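Local coordinates for phosphate ABC transporter, phosphate-binding protein (Clostridium perfringens, PDB 4Q8R) that probably captures phosphate with high affinity outside the cell membrane and delivers it to an ABC-type transporter for import, at residues 99-104 / 135-141. Residues are numbered along the deposited sequence.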
loop_
_atom_site.group_PDB
_atom_site.type_symbol
_atom_site.label_atom_id
_atom_site.label_comp_id
_atom_site.label_asym_id
_atom_site.label_seq_id
_atom_site.Cartn_x
_atom_site.Cartn_y
_atom_site.Cartn_z
ATOM N N ILE A 99 2.360 1.308 -18.333
ATOM C CA ILE A 99 2.107 0.418 -17.220
ATOM C C ILE A 99 0.773 -0.370 -17.474
ATOM O O ILE A 99 0.696 -1.567 -17.227
ATOM C CB ILE A 99 2.090 1.196 -15.880
ATOM C CG1 ILE A 99 3.471 1.733 -15.625
ATOM C CG2 ILE A 99 1.699 0.292 -14.712
ATOM C CD1 ILE A 99 3.516 2.890 -14.645
ATOM N N LYS A 100 -0.222 0.365 -17.947
ATOM C CA LYS A 100 -1.519 -0.258 -18.262
ATOM C C LYS A 100 -1.285 -1.348 -19.288
ATOM O O LYS A 100 -1.833 -2.452 -19.164
ATOM C CB LYS A 100 -2.502 0.725 -18.789
ATOM C CG LYS A 100 -3.953 0.200 -19.018
ATOM C CD LYS A 100 -4.840 1.284 -19.571
ATOM C CE LYS A 100 -6.044 0.668 -20.203
ATOM N NZ LYS A 100 -7.058 1.676 -20.538
ATOM N N ASP A 101 -0.555 -1.035 -20.343
ATOM C CA ASP A 101 -0.264 -2.021 -21.400
ATOM C C ASP A 101 0.436 -3.251 -20.896
ATOM O O ASP A 101 0.136 -4.367 -21.344
ATOM C CB ASP A 101 0.607 -1.379 -22.481
ATOM C CG ASP A 101 -0.127 -0.400 -23.342
ATOM O OD1 ASP A 101 -1.387 -0.235 -23.252
ATOM O OD2 ASP A 101 0.546 0.201 -24.201
ATOM N N ILE A 102 1.359 -3.116 -19.949
ATOM C CA ILE A 102 1.954 -4.259 -19.314
ATOM C C ILE A 102 0.940 -5.084 -18.530
ATOM O O ILE A 102 0.851 -6.321 -18.679
ATOM C CB ILE A 102 3.101 -3.824 -18.342
ATOM C CG1 ILE A 102 4.246 -3.127 -19.151
ATOM C CG2 ILE A 102 3.670 -4.984 -17.561
ATOM C CD1 ILE A 102 5.116 -2.337 -18.214
ATOM N N TYR A 103 0.168 -4.432 -17.693
ATOM C CA TYR A 103 -0.741 -5.156 -16.784
ATOM C C TYR A 103 -1.936 -5.766 -17.515
ATOM O O TYR A 103 -2.527 -6.710 -17.013
ATOM C CB TYR A 103 -1.126 -4.291 -15.584
ATOM C CG TYR A 103 -0.125 -4.479 -14.496
ATOM C CD1 TYR A 103 1.100 -3.737 -14.514
ATOM C CD2 TYR A 103 -0.304 -5.347 -13.474
ATOM C CE1 TYR A 103 2.053 -4.012 -13.596
ATOM C CE2 TYR A 103 0.648 -5.610 -12.525
ATOM C CZ TYR A 103 1.864 -4.947 -12.608
ATOM O OH TYR A 103 2.858 -5.188 -11.694
ATOM N N THR A 104 -2.267 -5.287 -18.685
ATOM C CA THR A 104 -3.368 -5.881 -19.442
ATOM C C THR A 104 -2.856 -6.866 -20.465
ATOM O O THR A 104 -3.640 -7.378 -21.269
ATOM C CB THR A 104 -4.224 -4.793 -20.142
ATOM O OG1 THR A 104 -3.430 -4.044 -21.070
ATOM C CG2 THR A 104 -4.883 -3.841 -19.125
ATOM N N PHE A 135 -4.021 1.003 -7.406
ATOM C CA PHE A 135 -3.192 0.887 -8.598
ATOM C C PHE A 135 -4.014 0.736 -9.851
ATOM O O PHE A 135 -3.814 1.439 -10.855
ATOM C CB PHE A 135 -2.286 -0.361 -8.445
ATOM C CG PHE A 135 -1.404 -0.641 -9.629
ATOM C CD1 PHE A 135 -0.178 0.047 -9.768
ATOM C CD2 PHE A 135 -1.718 -1.600 -10.552
ATOM C CE1 PHE A 135 0.663 -0.166 -10.829
ATOM C CE2 PHE A 135 -0.863 -1.847 -11.643
ATOM C CZ PHE A 135 0.332 -1.143 -11.787
ATOM N N GLN A 136 -4.994 -0.161 -9.804
ATOM C CA GLN A 136 -5.825 -0.377 -10.989
ATOM C C GLN A 136 -6.660 0.809 -11.390
ATOM O O GLN A 136 -6.771 1.164 -12.558
ATOM C CB GLN A 136 -6.701 -1.630 -10.805
ATOM C CG GLN A 136 -5.868 -2.878 -10.740
ATOM C CD GLN A 136 -6.614 -4.164 -10.500
ATOM O OE1 GLN A 136 -6.047 -5.248 -10.620
ATOM N NE2 GLN A 136 -7.845 -4.057 -9.998
ATOM N N GLU A 137 -7.163 1.524 -10.388
ATOM C CA GLU A 137 -7.922 2.745 -10.576
ATOM C C GLU A 137 -7.098 3.834 -11.228
ATOM O O GLU A 137 -7.535 4.494 -12.145
ATOM C CB GLU A 137 -8.493 3.245 -9.213
ATOM C CG GLU A 137 -9.449 4.413 -9.396
ATOM C CD GLU A 137 -10.279 4.770 -8.169
ATOM O OE1 GLU A 137 -10.673 5.947 -8.067
ATOM O OE2 GLU A 137 -10.553 3.884 -7.334
ATOM N N ILE A 138 -5.879 4.022 -10.747
ATOM C CA ILE A 138 -5.044 5.108 -11.250
ATOM C C ILE A 138 -4.452 4.809 -12.632
ATOM O O ILE A 138 -4.498 5.663 -13.536
ATOM C CB ILE A 138 -3.928 5.456 -10.277
ATOM C CG1 ILE A 138 -4.588 6.040 -9.024
ATOM C CG2 ILE A 138 -2.934 6.443 -10.920
ATOM C CD1 ILE A 138 -3.699 6.204 -7.825
ATOM N N VAL A 139 -3.935 3.580 -12.785
ATOM C CA VAL A 139 -3.382 3.097 -14.083
ATOM C C VAL A 139 -4.487 3.011 -15.121
ATOM O O VAL A 139 -4.269 3.334 -16.285
ATOM C CB VAL A 139 -2.617 1.784 -13.885
ATOM C CG1 VAL A 139 -2.166 1.162 -15.223
ATOM C CG2 VAL A 139 -1.414 2.046 -12.956
ATOM N N GLY A 140 -5.683 2.609 -14.681
ATOM C CA GLY A 140 -6.838 2.688 -15.535
ATOM C C GLY A 140 -7.292 1.401 -16.190
ATOM O O GLY A 140 -7.606 1.373 -17.379
ATOM N N PHE A 141 -7.259 0.336 -15.435
ATOM C CA PHE A 141 -7.779 -0.958 -15.884
ATOM C C PHE A 141 -8.608 -1.606 -14.796
ATOM O O PHE A 141 -8.411 -1.358 -13.627
ATOM C CB PHE A 141 -6.682 -1.912 -16.472
ATOM C CG PHE A 141 -5.716 -2.435 -15.491
ATOM C CD1 PHE A 141 -4.605 -1.600 -15.028
ATOM C CD2 PHE A 141 -5.823 -3.690 -14.964
ATOM C CE1 PHE A 141 -3.712 -2.073 -14.116
ATOM C CE2 PHE A 141 -4.920 -4.161 -14.019
ATOM C CZ PHE A 141 -3.834 -3.340 -13.597
HETATM O O HOH W 1 -7.992 3.664 -19.104
#
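Within one lobe of the periplasmic-binding-protein fold, helices 96-103 and 130-139 pack obliquely: the N-to-C directions of the segment axes differ by 126°, and the axes approach to 10.6 Å. Val139 is the central bump. Its CG1 sits 3.4 Å from Lys100 CA, where the backbones come nearest (Lys100 CA to Val139 CA 5.7 Å), while its CG2 lies 4.0 Å from Ile99 CG2. Deeper, the Phe135 ring wedges between Ile99 and Tyr103: CZ is 3.5 Å from Ile99 CG2, and its edge meets the Tyr103 face (T-shaped; centroids 4.9 Å apart, planes at 69°). Leu83 of strand 71-86 touches Ile99 and Phe135, and Tyr103 OH hydrogen-bonds Val123 O. Gly140, with phi of 101°, leaves the helical conformation; Gln136 O accepts both Gly140 N (2.8 Å) and Phe141 N (3.0 Å). Phe141 then folds back, bringing CZ 3.5 Å from Tyr103 CB and CB 3.7 Å from Thr104 CG2. Lys100 NZ reaches Gly140 O weakly (3.2 Å), and a water bridges them, 2.6 Å from Lys100 NZ and 2.9 Å from Gly140 O.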